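Local structure of glucoamylase (Thermoanaerobacterium thermosaccharolyticum, 1LF6) at residues Asn295-Asn300 with Ala623-Ala628; Met302-Ala307 with Ala649-Trp654; Glu438-Tyr443 with Phe515-Ala520; Lys483-Leu488 with Leu542-Ala547. The protein hydrolyses terminal alpha-1,4-linked glucose units one after another from the non-reducing ends of starch-like chains, releasing beta-D-glucose. All coordinates share one frame; numbering follows the deposited sequence.

Contact 1. Residues Asn295-Asn300 with Ala623-Ala628; sequences NSLYYN and AMEKFA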
loop_
_atom_site.group_PDB
_atom_site.type_symbol
_atom_site.label_atom_id
_atom_site.label_comp_id
_atom_site.label_asym_id
_atom_site.label_seq_id
_atom_site.Cartn_x
_atom_site.Cartn_y
_atom_site.Cartn_z
ATOM N N ASN A 295 -1.712 -21.078 -1.119
ATOM C CA ASN A 295 -1.693 -20.788 -2.549
ATOM C C ASN A 295 -0.836 -19.576 -2.909
ATOM O O ASN A 295 -0.220 -18.952 -2.043
ATOM C CB ASN A 295 -3.125 -20.598 -3.063
ATOM C CG ASN A 295 -3.831 -19.414 -2.418
ATOM O OD1 ASN A 295 -5.028 -19.211 -2.615
ATOM N ND2 ASN A 295 -3.092 -18.631 -1.649
ATOM N N SER A 296 -0.805 -19.242 -4.193
ATOM C CA SER A 296 0.002 -18.123 -4.662
ATOM C C SER A 296 -0.395 -16.779 -4.066
ATOM O O SER A 296 0.468 -15.991 -3.674
ATOM C CB SER A 296 -0.045 -18.043 -6.190
ATOM O OG SER A 296 -1.353 -17.750 -6.644
ATOM N N LEU A 297 -1.691 -16.505 -3.993
ATOM C CA LEU A 297 -2.132 -15.226 -3.446
ATOM C C LEU A 297 -1.742 -15.107 -1.983
ATOM O O LEU A 297 -1.449 -14.014 -1.506
ATOM C CB LEU A 297 -3.645 -15.054 -3.612
ATOM C CG LEU A 297 -4.210 -13.673 -3.260
ATOM C CD1 LEU A 297 -3.422 -12.580 -3.969
ATOM C CD2 LEU A 297 -5.676 -13.609 -3.659
ATOM N N TYR A 298 -1.735 -16.232 -1.274
ATOM C CA TYR A 298 -1.356 -16.243 0.137
ATOM C C TYR A 298 0.100 -15.809 0.257
ATOM O O TYR A 298 0.428 -14.896 1.010
ATOM C CB TYR A 298 -1.523 -17.650 0.714
ATOM C CG TYR A 298 -0.818 -17.885 2.033
ATOM C CD1 TYR A 298 -1.299 -17.329 3.216
ATOM C CD2 TYR A 298 0.314 -18.702 2.104
ATOM C CE1 TYR A 298 -0.678 -17.588 4.444
ATOM C CE2 TYR A 298 0.944 -18.967 3.325
ATOM C CZ TYR A 298 0.441 -18.414 4.490
ATOM O OH TYR A 298 1.029 -18.720 5.699
ATOM N N TYR A 299 0.978 -16.472 -0.485
ATOM C CA TYR A 299 2.390 -16.123 -0.443
ATOM C C TYR A 299 2.614 -14.708 -0.985
ATOM O O TYR A 299 3.386 -13.929 -0.417
ATOM C CB TYR A 299 3.203 -17.153 -1.239
ATOM C CG TYR A 299 3.353 -18.480 -0.523
ATOM C CD1 TYR A 299 4.094 -18.576 0.653
ATOM C CD2 TYR A 299 2.742 -19.636 -1.012
ATOM C CE1 TYR A 299 4.226 -19.800 1.334
ATOM C CE2 TYR A 299 2.865 -20.864 -0.339
ATOM C CZ TYR A 299 3.609 -20.934 0.832
ATOM O OH TYR A 299 3.726 -22.141 1.495
ATOM N N ASN A 300 1.932 -14.367 -2.073
ATOM C CA ASN A 300 2.080 -13.033 -2.650
ATOM C C ASN A 300 1.721 -11.989 -1.597
ATOM O O ASN A 300 2.467 -11.030 -1.380
ATOM C CB ASN A 300 1.175 -12.864 -3.883
ATOM C CG ASN A 300 1.477 -11.588 -4.666
ATOM O OD1 ASN A 300 0.587 -10.776 -4.923
ATOM N ND2 ASN A 300 2.733 -11.412 -5.049
ATOM N N ALA A 623 -13.890 -14.623 -4.289
ATOM C CA ALA A 623 -14.174 -13.268 -4.747
ATOM C C ALA A 623 -12.944 -12.373 -4.581
ATOM O O ALA A 623 -12.588 -11.613 -5.484
ATOM C CB ALA A 623 -15.348 -12.691 -3.979
ATOM N N MET A 624 -12.300 -12.451 -3.422
ATOM C CA MET A 624 -11.114 -11.642 -3.192
ATOM C C MET A 624 -10.018 -11.995 -4.194
ATOM O O MET A 624 -9.288 -11.115 -4.666
ATOM C CB MET A 624 -10.596 -11.824 -1.758
ATOM C CG MET A 624 -11.446 -11.123 -0.698
ATOM S SD MET A 624 -10.575 -10.901 0.862
ATOM C CE MET A 624 -9.600 -9.461 0.521
ATOM N N GLU A 625 -9.913 -13.279 -4.532
ATOM C CA GLU A 625 -8.897 -13.730 -5.482
ATOM C C GLU A 625 -9.127 -13.128 -6.861
ATOM O O GLU A 625 -8.184 -12.704 -7.523
ATOM C CB GLU A 625 -8.885 -15.264 -5.561
ATOM C CG GLU A 625 -8.339 -15.903 -4.293
ATOM C CD GLU A 625 -8.516 -17.409 -4.241
ATOM O OE1 GLU A 625 -8.131 -18.002 -3.211
ATOM O OE2 GLU A 625 -9.035 -17.995 -5.217
ATOM N N LYS A 626 -10.386 -13.068 -7.280
ATOM C CA LYS A 626 -10.726 -12.511 -8.579
ATOM C C LYS A 626 -10.592 -10.988 -8.578
ATOM O O LYS A 626 -10.350 -10.384 -9.621
ATOM C CB LYS A 626 -12.149 -12.925 -8.971
ATOM C CG LYS A 626 -12.362 -14.443 -8.997
ATOM C CD LYS A 626 -13.805 -14.806 -9.292
ATOM C CE LYS A 626 -14.084 -16.283 -9.022
ATOM N NZ LYS A 626 -13.168 -17.163 -9.791
ATOM N N PHE A 627 -10.739 -10.367 -7.409
ATOM C CA PHE A 627 -10.614 -8.917 -7.312
ATOM C C PHE A 627 -9.161 -8.492 -7.487
ATOM O O PHE A 627 -8.877 -7.370 -7.910
ATOM C CB PHE A 627 -11.143 -8.421 -5.960
ATOM C CG PHE A 627 -12.641 -8.305 -5.897
ATOM C CD1 PHE A 627 -13.332 -8.659 -4.740
ATOM C CD2 PHE A 627 -13.369 -7.842 -6.997
ATOM C CE1 PHE A 627 -14.727 -8.556 -4.679
ATOM C CE2 PHE A 627 -14.763 -7.736 -6.943
ATOM C CZ PHE A 627 -15.444 -8.095 -5.782
ATOM N N ALA A 628 -8.237 -9.392 -7.162
ATOM C CA ALA A 628 -6.821 -9.098 -7.294
ATOM C C ALA A 628 -6.506 -8.974 -8.781
ATOM O O ALA A 628 -7.174 -9.594 -9.615
ATOM C CB ALA A 628 -5.981 -10.218 -6.660
#
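Leu297 reaches across to Glu625 and lays one branch of its isobutyl group against the aliphatic base of the glutamate. The two side chains meet at a slant: CD2 of Leu297 stands 3.6 Å from CG of Glu625 and 3.7 Å from its CA, so a methyl meets methylene and backbone carbon, well short of the carboxylate. Setting CG of Leu297 opposite its backbone N (chi1 -172°) aims the side chain at helix 618-627, with CD2 leading. The other branch, CD1, brushes CB of Ala628 at 4.4 Å, a looser apolar touch where that helix ends and a small side chain fits. Glu625 suits its place because it is amphipathic: its stem serves as a greasy surface, while beyond CG the chain runs extended and carries the carboxylate past the leucine toward Asn295. The carboxylate and the Asn295 amide approach from opposite directions, their planes turned 63° apart rather than stacked. Asn295 is the N-cap residue of helix 296-306, and its backbone O takes the N-H of Tyr299 at 3.2 Å. The firm polar partner of Glu625 lies elsewhere: OE1 is hydrogen-bonded to Tyr659 of helix 653-668, whose side chain also touches Leu297 and Met624 and so bridges the two helices. Chemically the junction is split, with Leu297 packed on the stem of Glu625 and, more loosely, on Ala628, and a charged end held by Tyr659; a negative group beside the start of helix 296-306 would probably be favoured by the partial positive charge of that helix end.

Contact 2. Residues Met302-Ala307 with Ala649-Trp654; sequences MMILKA and ASPLNW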
loop_
_atom_site.group_PDB
_atom_site.type_symbol
_atom_site.label_atom_id
_atom_site.label_comp_id
_atom_site.label_asym_id
_atom_site.label_seq_id
_atom_site.Cartn_x
_atom_site.Cartn_y
_atom_site.Cartn_z
ATOM N N MET A 302 1.666 -12.250 1.707
ATOM C CA MET A 302 2.624 -12.212 2.803
ATOM C C MET A 302 3.943 -11.518 2.455
ATOM O O MET A 302 4.542 -10.864 3.308
ATOM C CB MET A 302 2.888 -13.626 3.334
ATOM C CG MET A 302 1.691 -14.254 4.055
ATOM S SD MET A 302 0.930 -13.161 5.274
ATOM C CE MET A 302 2.330 -12.786 6.347
ATOM N N MET A 303 4.397 -11.649 1.213
ATOM C CA MET A 303 5.639 -11.000 0.806
ATOM C C MET A 303 5.402 -9.495 0.716
ATOM O O MET A 303 6.236 -8.691 1.152
ATOM C CB MET A 303 6.108 -11.529 -0.552
ATOM C CG MET A 303 6.377 -13.028 -0.562
ATOM S SD MET A 303 7.159 -13.629 -2.073
ATOM C CE MET A 303 8.721 -13.956 -1.486
ATOM N N ILE A 304 4.261 -9.121 0.147
ATOM C CA ILE A 304 3.911 -7.714 0.015
ATOM C C ILE A 304 3.900 -7.067 1.397
ATOM O O ILE A 304 4.442 -5.976 1.577
ATOM C CB ILE A 304 2.525 -7.534 -0.661
ATOM C CG1 ILE A 304 2.622 -7.902 -2.140
ATOM C CG2 ILE A 304 2.032 -6.094 -0.493
ATOM C CD1 ILE A 304 1.303 -7.818 -2.876
ATOM N N LEU A 305 3.302 -7.739 2.377
ATOM C CA LEU A 305 3.255 -7.199 3.735
ATOM C C LEU A 305 4.676 -7.104 4.272
ATOM O O LEU A 305 5.093 -6.077 4.805
ATOM C CB LEU A 305 2.410 -8.098 4.648
ATOM C CG LEU A 305 0.927 -8.218 4.279
ATOM C CD1 LEU A 305 0.217 -9.088 5.305
ATOM C CD2 LEU A 305 0.283 -6.826 4.215
ATOM N N LYS A 306 5.422 -8.191 4.112
ATOM C CA LYS A 306 6.800 -8.252 4.569
ATOM C C LYS A 306 7.608 -7.106 3.962
ATOM O O LYS A 306 8.451 -6.509 4.622
ATOM C CB LYS A 306 7.412 -9.591 4.159
ATOM C CG LYS A 306 8.100 -10.318 5.285
ATOM C CD LYS A 306 9.313 -9.571 5.752
ATOM C CE LYS A 306 9.934 -10.221 6.978
ATOM N NZ LYS A 306 11.150 -9.463 7.345
ATOM N N ALA A 307 7.335 -6.808 2.697
ATOM C CA ALA A 307 8.033 -5.746 1.979
ATOM C C ALA A 307 7.509 -4.341 2.286
ATOM O O ALA A 307 8.007 -3.361 1.725
ATOM C CB ALA A 307 7.950 -6.007 0.478
ATOM N N ALA A 649 -5.734 3.348 -3.967
ATOM C CA ALA A 649 -4.483 2.784 -3.496
ATOM C C ALA A 649 -4.402 1.278 -3.762
ATOM O O ALA A 649 -5.406 0.564 -3.715
ATOM C CB ALA A 649 -4.327 3.056 -1.995
ATOM N N SER A 650 -3.194 0.820 -4.065
ATOM C CA SER A 650 -2.918 -0.596 -4.291
ATOM C C SER A 650 -1.400 -0.757 -4.324
ATOM O O SER A 650 -0.687 0.058 -4.903
ATOM C CB SER A 650 -3.514 -1.080 -5.608
ATOM O OG SER A 650 -2.643 -0.786 -6.679
ATOM N N PRO A 651 -0.883 -1.797 -3.662
ATOM C CA PRO A 651 -1.663 -2.768 -2.882
ATOM C C PRO A 651 -2.155 -2.192 -1.555
ATOM O O PRO A 651 -1.422 -1.452 -0.896
ATOM C CB PRO A 651 -0.668 -3.919 -2.674
ATOM C CG PRO A 651 0.668 -3.226 -2.678
ATOM C CD PRO A 651 0.515 -2.231 -3.813
ATOM N N LEU A 652 -3.393 -2.507 -1.169
ATOM C CA LEU A 652 -3.907 -2.043 0.122
ATOM C C LEU A 652 -3.503 -3.153 1.081
ATOM O O LEU A 652 -4.101 -4.232 1.091
ATOM C CB LEU A 652 -5.437 -1.881 0.113
ATOM C CG LEU A 652 -6.031 -1.315 1.410
ATOM C CD1 LEU A 652 -5.539 0.113 1.619
ATOM C CD2 LEU A 652 -7.546 -1.327 1.360
ATOM N N ASN A 653 -2.471 -2.889 1.872
ATOM C CA ASN A 653 -1.942 -3.880 2.798
ATOM C C ASN A 653 -2.964 -4.513 3.731
ATOM O O ASN A 653 -2.909 -5.715 3.988
ATOM C CB ASN A 653 -0.778 -3.272 3.585
ATOM C CG ASN A 653 0.409 -2.940 2.688
ATOM O OD1 ASN A 653 0.579 -3.543 1.622
ATOM N ND2 ASN A 653 1.238 -1.997 3.114
ATOM N N TRP A 654 -3.899 -3.714 4.224
ATOM C CA TRP A 654 -4.942 -4.215 5.105
ATOM C C TRP A 654 -5.803 -5.258 4.373
ATOM O O TRP A 654 -6.207 -6.274 4.963
ATOM C CB TRP A 654 -5.786 -3.031 5.589
ATOM C CG TRP A 654 -6.897 -3.353 6.539
ATOM C CD1 TRP A 654 -7.212 -4.572 7.073
ATOM C CD2 TRP A 654 -7.875 -2.434 7.031
ATOM N NE1 TRP A 654 -8.333 -4.467 7.867
ATOM C CE2 TRP A 654 -8.759 -3.165 7.857
ATOM C CE3 TRP A 654 -8.092 -1.060 6.853
ATOM C CZ2 TRP A 654 -9.844 -2.564 8.502
ATOM C CZ3 TRP A 654 -9.168 -0.466 7.491
ATOM C CH2 TRP A 654 -10.032 -1.218 8.307
#
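Ile304 and Asn653 meet through torsions that turn one branch of each inward. In Ile304, chi1 of -71° puts CG1 opposite the carbonyl carbon and leaves CG2 to point across at the other segment. In Asn653 a similar first torsion (chi1 -65°) swings the amide back toward helix 296-306, where OD1 comes to 3.6 Å from Ile304 CG2. The same methyl also touches Pro651, 3.9 Å from its CG, meeting proline and amide side by side. Leu305, one residue on, slides past Asn653 in the opposite direction: its CD2 lies 3.4 Å from Asn653 O and 3.8 Å from Asn653 CB. These are van der Waals contacts, and the buried amide finds its polar partners beyond them: ND2 gives its hydrogen bond to Ile318 O, while OD1 has a weak one with Ser308 OG. An asparagine thus does two jobs, offering carbon and oxygen surface to Ile304 and Leu305 and hydrogen-bonding the loop at Ile318. The peptide bond before Pro651 is cis, just ahead of Leu652, the N-cap of helix 653-668; the puckered ring offers its CG and CB to the isoleucine. Val40 of strand 39-42 covers both Ile304 and Pro651, and Ala351 of helix 342-355 backs Leu305. The contact joins helix 296-306 to the start of helix 653-668 within the (alpha/alpha) barrel domain of this family 15 glycosidase, where strand 39-42 of the N-terminal beta-sandwich domain also packs.

Contact 3. Residues Glu438-Tyr443 with Phe515-Ala520; sequences EEIGGY and FMINIA. With SO4 (sulfate ion), chain C.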
loop_
_atom_site.group_PDB
_atom_site.type_symbol
_atom_site.label_atom_id
_atom_site.label_comp_id
_atom_site.label_asym_id
_atom_site.label_seq_id
_atom_site.Cartn_x
_atom_site.Cartn_y
_atom_site.Cartn_z
ATOM N N GLU A 438 -12.092 7.541 9.593
ATOM C CA GLU A 438 -11.476 8.823 9.956
ATOM C C GLU A 438 -12.272 10.055 9.540
ATOM O O GLU A 438 -11.685 11.083 9.189
ATOM C CB GLU A 438 -10.086 8.907 9.332
ATOM C CG GLU A 438 -9.278 7.623 9.441
ATOM C CD GLU A 438 -7.845 7.804 8.993
ATOM O OE1 GLU A 438 -7.591 7.823 7.769
ATOM O OE2 GLU A 438 -6.972 7.950 9.872
ATOM N N GLU A 439 -13.597 9.978 9.606
ATOM C CA GLU A 439 -14.421 11.095 9.152
ATOM C C GLU A 439 -15.406 11.719 10.126
ATOM O O GLU A 439 -15.699 12.911 10.038
ATOM C CB GLU A 439 -15.194 10.653 7.904
ATOM C CG GLU A 439 -14.313 9.969 6.864
ATOM C CD GLU A 439 -15.109 9.357 5.724
ATOM O OE1 GLU A 439 -16.201 8.809 5.985
ATOM O OE2 GLU A 439 -14.633 9.403 4.572
ATOM N N ILE A 440 -15.921 10.937 11.058
ATOM C CA ILE A 440 -16.923 11.470 11.965
ATOM C C ILE A 440 -16.829 10.861 13.354
ATOM O O ILE A 440 -16.358 9.730 13.513
ATOM C CB ILE A 440 -18.323 11.203 11.381
ATOM C CG1 ILE A 440 -19.402 11.879 12.226
ATOM C CG2 ILE A 440 -18.549 9.698 11.266
ATOM C CD1 ILE A 440 -20.778 11.803 11.582
ATOM N N GLY A 441 -17.278 11.619 14.353
ATOM C CA GLY A 441 -17.245 11.145 15.723
ATOM C C GLY A 441 -18.604 10.766 16.281
ATOM O O GLY A 441 -19.640 11.007 15.659
ATOM N N GLY A 442 -18.590 10.175 17.472
ATOM C CA GLY A 442 -19.821 9.761 18.114
ATOM C C GLY A 442 -19.707 8.334 18.608
ATOM O O GLY A 442 -18.606 7.849 18.877
ATOM N N TYR A 443 -20.845 7.661 18.725
ATOM C CA TYR A 443 -20.870 6.280 19.181
ATOM C C TYR A 443 -20.951 5.368 17.967
ATOM O O TYR A 443 -21.940 5.374 17.231
ATOM C CB TYR A 443 -22.058 6.064 20.122
ATOM C CG TYR A 443 -22.011 7.000 21.303
ATOM C CD1 TYR A 443 -22.771 8.170 21.328
ATOM C CD2 TYR A 443 -21.142 6.753 22.368
ATOM C CE1 TYR A 443 -22.662 9.076 22.387
ATOM C CE2 TYR A 443 -21.024 7.650 23.426
ATOM C CZ TYR A 443 -21.782 8.808 23.430
ATOM O OH TYR A 443 -21.637 9.703 24.462
ATOM N N PHE A 515 -30.826 13.424 14.188
ATOM C CA PHE A 515 -29.536 14.080 14.333
ATOM C C PHE A 515 -28.879 14.059 12.961
ATOM O O PHE A 515 -28.596 12.995 12.413
ATOM C CB PHE A 515 -28.691 13.330 15.371
ATOM C CG PHE A 515 -27.392 14.007 15.716
ATOM C CD1 PHE A 515 -26.254 13.790 14.948
ATOM C CD2 PHE A 515 -27.304 14.853 16.818
ATOM C CE1 PHE A 515 -25.047 14.401 15.274
ATOM C CE2 PHE A 515 -26.099 15.472 17.151
ATOM C CZ PHE A 515 -24.970 15.244 16.375
ATOM N N MET A 516 -28.662 15.243 12.398
ATOM C CA MET A 516 -28.061 15.374 11.077
ATOM C C MET A 516 -26.542 15.298 11.113
ATOM O O MET A 516 -25.897 15.920 11.960
ATOM C CB MET A 516 -28.476 16.706 10.446
ATOM C CG MET A 516 -29.970 16.858 10.232
ATOM S SD MET A 516 -30.623 15.597 9.112
ATOM C CE MET A 516 -30.116 16.247 7.550
ATOM N N ILE A 517 -25.971 14.531 10.192
ATOM C CA ILE A 517 -24.523 14.411 10.121
ATOM C C ILE A 517 -24.041 14.830 8.747
ATOM O O ILE A 517 -24.792 14.781 7.775
ATOM C CB ILE A 517 -24.056 12.977 10.416
ATOM C CG1 ILE A 517 -24.567 12.014 9.344
ATOM C CG2 ILE A 517 -24.552 12.560 11.783
ATOM C CD1 ILE A 517 -24.080 10.579 9.529
ATOM N N ASN A 518 -22.789 15.264 8.678
ATOM C CA ASN A 518 -22.210 15.716 7.428
ATOM C C ASN A 518 -21.261 14.658 6.890
ATOM O O ASN A 518 -20.246 14.350 7.512
ATOM C CB ASN A 518 -21.464 17.036 7.648
ATOM C CG ASN A 518 -22.306 18.068 8.388
ATOM O OD1 ASN A 518 -22.502 17.976 9.604
ATOM N ND2 ASN A 518 -22.814 19.047 7.658
ATOM N N ILE A 519 -21.599 14.101 5.734
ATOM C CA ILE A 519 -20.777 13.071 5.115
ATOM C C ILE A 519 -19.563 13.720 4.468
ATOM O O ILE A 519 -19.685 14.723 3.767
ATOM C CB ILE A 519 -21.568 12.288 4.041
ATOM C CG1 ILE A 519 -22.803 11.636 4.670
ATOM C CG2 ILE A 519 -20.675 11.228 3.404
ATOM C CD1 ILE A 519 -22.491 10.588 5.731
ATOM N N ALA A 520 -18.394 13.139 4.714
ATOM C CA ALA A 520 -17.145 13.655 4.172
ATOM C C ALA A 520 -17.092 13.556 2.657
ATOM O O ALA A 520 -17.977 12.984 2.026
ATOM C CB ALA A 520 -15.962 12.899 4.779
HETATM S S SO4 C . -23.874 12.683 24.140
HETATM O O1 SO4 C . -23.017 12.492 22.952
HETATM O O2 SO4 C . -23.750 14.082 24.612
HETATM O O3 SO4 C . -25.282 12.411 23.787
HETATM O O4 SO4 C . -23.452 11.761 25.213
HETATM O O HOH W 1 -18.425 10.391 6.384
HETATM O O HOH W 2 -18.403 15.079 10.054
HETATM O O HOH W 3 -17.963 12.819 8.077
#
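Glu439 lies along the methyl of Ala520, and Ile440 sets its tip on Ile517. The glutamate chain is extended beyond CG and passes Ala520 CB lengthwise, ending with OE2 3.7 Å from it; a methyl is small enough to accept this. The two isoleucines cross at about a right angle, CD1 of Ile440 reaching CB of Ile517 at 3.7 Å because chi1 of -174° sets CG1 opposite the backbone N and the chain runs on extended to CD1. Water completes the seam. One molecule gives a hydrogen to Glu439 OE1 (2.8 Å) and accepts from Ala520 N (3.2 Å), and two others lie between the carbonyls of Glu439 and Asn518. Strand 516-519 pairs antiparallel with 524-527, and this small two-stranded sheet packs against the probable catalytic loop that links two helices of the (alpha/alpha) barrel. In that loop Glu438 is probably the proton donor, its OE2 hydrogen-bonded to Trp341 and Gln394. The likely proton acceptor, Glu435, receives the backbone N-H groups of Glu439 and Ile440 at OE1. Arg504 forms a salt bridge with Glu439 OE1, which probably helps hold the carboxylate beside Ala520. Further along, Gly442 adopts backbone angles at which a beta carbon would strike the preceding carbonyl. Tyr443 then gives a hydrogen bond from OH to sulfate O4 at 2.8 Å, the oxygen lying at the ring edge in its plane. A phenylalanine at Tyr443 would probably keep the ring packing but leave this sulfate, likely a crystallisation ion, without one of its hydrogen bonds. Lys431 and Ser509 also bind the anion.

Contact 4. Residues Lys483-Leu488 with Leu542-Ala547; sequences KLIDNL and LGVKSA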
loop_
_atom_site.group_PDB
_atom_site.type_symbol
_atom_site.label_atom_id
_atom_site.label_comp_id
_atom_site.label_asym_id
_atom_site.label_seq_id
_atom_site.Cartn_x
_atom_site.Cartn_y
_atom_site.Cartn_z
ATOM N N LYS A 483 -22.685 -3.405 27.462
ATOM C CA LYS A 483 -24.131 -3.398 27.685
ATOM C C LYS A 483 -24.800 -2.159 27.078
ATOM O O LYS A 483 -26.012 -2.139 26.885
ATOM C CB LYS A 483 -24.448 -3.447 29.190
ATOM C CG LYS A 483 -24.221 -4.793 29.878
ATOM C CD LYS A 483 -25.227 -5.837 29.419
ATOM C CE LYS A 483 -25.347 -6.995 30.414
ATOM N NZ LYS A 483 -24.105 -7.799 30.559
ATOM N N LEU A 484 -24.013 -1.130 26.783
ATOM C CA LEU A 484 -24.554 0.105 26.216
ATOM C C LEU A 484 -24.495 0.204 24.692
ATOM O O LEU A 484 -25.138 1.072 24.103
ATOM C CB LEU A 484 -23.833 1.309 26.819
ATOM C CG LEU A 484 -24.017 1.490 28.328
ATOM C CD1 LEU A 484 -23.223 2.688 28.794
ATOM C CD2 LEU A 484 -25.498 1.662 28.652
ATOM N N ILE A 485 -23.722 -0.675 24.060
ATOM C CA ILE A 485 -23.591 -0.662 22.609
ATOM C C ILE A 485 -24.955 -0.582 21.926
ATOM O O ILE A 485 -25.183 0.285 21.080
ATOM C CB ILE A 485 -22.836 -1.920 22.104
ATOM C CG1 ILE A 485 -21.361 -1.833 22.503
ATOM C CG2 ILE A 485 -22.969 -2.049 20.582
ATOM C CD1 ILE A 485 -20.548 -3.049 22.107
ATOM N N ASP A 486 -25.863 -1.471 22.312
ATOM C CA ASP A 486 -27.191 -1.500 21.720
ATOM C C ASP A 486 -27.974 -0.229 21.973
ATOM O O ASP A 486 -28.544 0.346 21.051
ATOM C CB ASP A 486 -27.981 -2.703 22.244
ATOM C CG ASP A 486 -27.459 -4.017 21.703
ATOM O OD1 ASP A 486 -28.029 -5.074 22.042
ATOM O OD2 ASP A 486 -26.475 -3.987 20.932
ATOM N N ASN A 487 -28.001 0.226 23.218
ATOM C CA ASN A 487 -28.756 1.432 23.523
ATOM C C ASN A 487 -28.199 2.685 22.869
ATOM O O ASN A 487 -28.931 3.644 22.652
ATOM C CB ASN A 487 -28.869 1.618 25.036
ATOM C CG ASN A 487 -30.062 0.868 25.620
ATOM O OD1 ASN A 487 -30.432 -0.208 25.143
ATOM N ND2 ASN A 487 -30.659 1.427 26.662
ATOM N N LEU A 488 -26.918 2.674 22.525
ATOM C CA LEU A 488 -26.321 3.844 21.893
ATOM C C LEU A 488 -26.250 3.805 20.367
ATOM O O LEU A 488 -26.241 4.855 19.729
ATOM C CB LEU A 488 -24.911 4.077 22.443
ATOM C CG LEU A 488 -24.811 4.536 23.901
ATOM C CD1 LEU A 488 -23.359 4.540 24.342
ATOM C CD2 LEU A 488 -25.408 5.922 24.040
ATOM N N LEU A 542 -14.747 -9.300 16.745
ATOM C CA LEU A 542 -14.011 -9.166 18.003
ATOM C C LEU A 542 -14.567 -9.981 19.173
ATOM O O LEU A 542 -14.001 -9.952 20.264
ATOM C CB LEU A 542 -13.933 -7.688 18.397
ATOM C CG LEU A 542 -12.955 -6.855 17.560
ATOM C CD1 LEU A 542 -13.312 -5.379 17.639
ATOM C CD2 LEU A 542 -11.537 -7.108 18.066
ATOM N N GLY A 543 -15.658 -10.709 18.941
ATOM C CA GLY A 543 -16.261 -11.524 19.988
ATOM C C GLY A 543 -17.090 -10.756 21.000
ATOM O O GLY A 543 -17.304 -11.213 22.132
ATOM N N VAL A 544 -17.565 -9.584 20.591
ATOM C CA VAL A 544 -18.368 -8.726 21.454
ATOM C C VAL A 544 -19.850 -9.076 21.337
ATOM O O VAL A 544 -20.595 -8.981 22.314
ATOM C CB VAL A 544 -18.124 -7.238 21.103
ATOM C CG1 VAL A 544 -19.024 -6.336 21.931
ATOM C CG2 VAL A 544 -16.658 -6.894 21.362
ATOM N N LYS A 545 -20.267 -9.478 20.138
ATOM C CA LYS A 545 -21.651 -9.879 19.878
ATOM C C LYS A 545 -21.636 -11.233 19.171
ATOM O O LYS A 545 -20.662 -11.566 18.499
ATOM C CB LYS A 545 -22.356 -8.847 18.993
ATOM C CG LYS A 545 -22.558 -7.484 19.653
ATOM C CD LYS A 545 -23.587 -7.552 20.779
ATOM C CE LYS A 545 -23.828 -6.176 21.403
ATOM N NZ LYS A 545 -24.876 -6.207 22.465
ATOM N N SER A 546 -22.704 -12.012 19.330
ATOM C CA SER A 546 -22.804 -13.331 18.698
ATOM C C SER A 546 -23.187 -13.184 17.235
ATOM O O SER A 546 -23.999 -12.332 16.890
ATOM C CB SER A 546 -23.864 -14.179 19.401
ATOM O OG SER A 546 -23.604 -14.253 20.790
ATOM N N ALA A 547 -22.609 -14.022 16.379
ATOM C CA ALA A 547 -22.908 -13.973 14.953
ATOM C C ALA A 547 -24.399 -14.174 14.661
ATOM O O ALA A 547 -24.898 -13.698 13.640
ATOM C CB ALA A 547 -22.080 -15.020 14.203
HETATM O O HOH W 4 -25.233 -3.931 23.952
HETATM O O HOH W 5 -27.354 -7.695 21.649
#
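The carboxylate of Asp486 has the ammonium of Lys545 off one face: NZ stands above its plane, leaning to OD2, which it meets at 3.1 Å. The hydrogen bond is weak, consistent with this tilt out of the carboxylate plane; the pair is nonetheless a salt bridge. OD2 is also hydrogen-bonded to Tyr502, while OD1 receives a water at 2.7 Å that in turn accepts from Lys545 NZ. A second water, 2.7 Å from Lys545 NZ, takes the N-H of Asp486, an N-H without a bond to the preceding turn, where helix 468-489 is kinked. Lysine suits the span: a bend at chi2 (-69°) followed by an extended end carries its charge to the helix. An alanine in place of Asp486 would probably leave the Lys545 ammonium without its anionic mate and Tyr502 without this partner. The partner segment follows helix 538-541, closed by a Schellman motif in which Gly543 supplies the positive phi. Next to it Val544 turns inward, and its CG1 meets CD1 of Ile485 at 3.6 Å, two beta-branched side chains crossing obliquely beside the ion pair. Leu539 packs against both, and Met448 of helix 445-464 adds to the cover of Ile485.

Contact 2 is the deepest, all its touching residues buried near the centre of the chain, whereas contacts 1, 3 and 4 are only partly buried. Contacts 1 and 2 share helix 296-306, one near its start and one near its end, with centres 12 Å apart; the charged group of the first gives way to aliphatic packing and a buried amide in the second. Contacts 3 and 4 lie farther out and enlist water, but contact 3 includes the probable catalytic loop while contact 4 joins an ion pair to aliphatic packing, away from the site. These two touch through Tyr443 CD2 and Leu488 CD1 at 3.7 Å, and along the chain both are nested inside contacts 1 and 2.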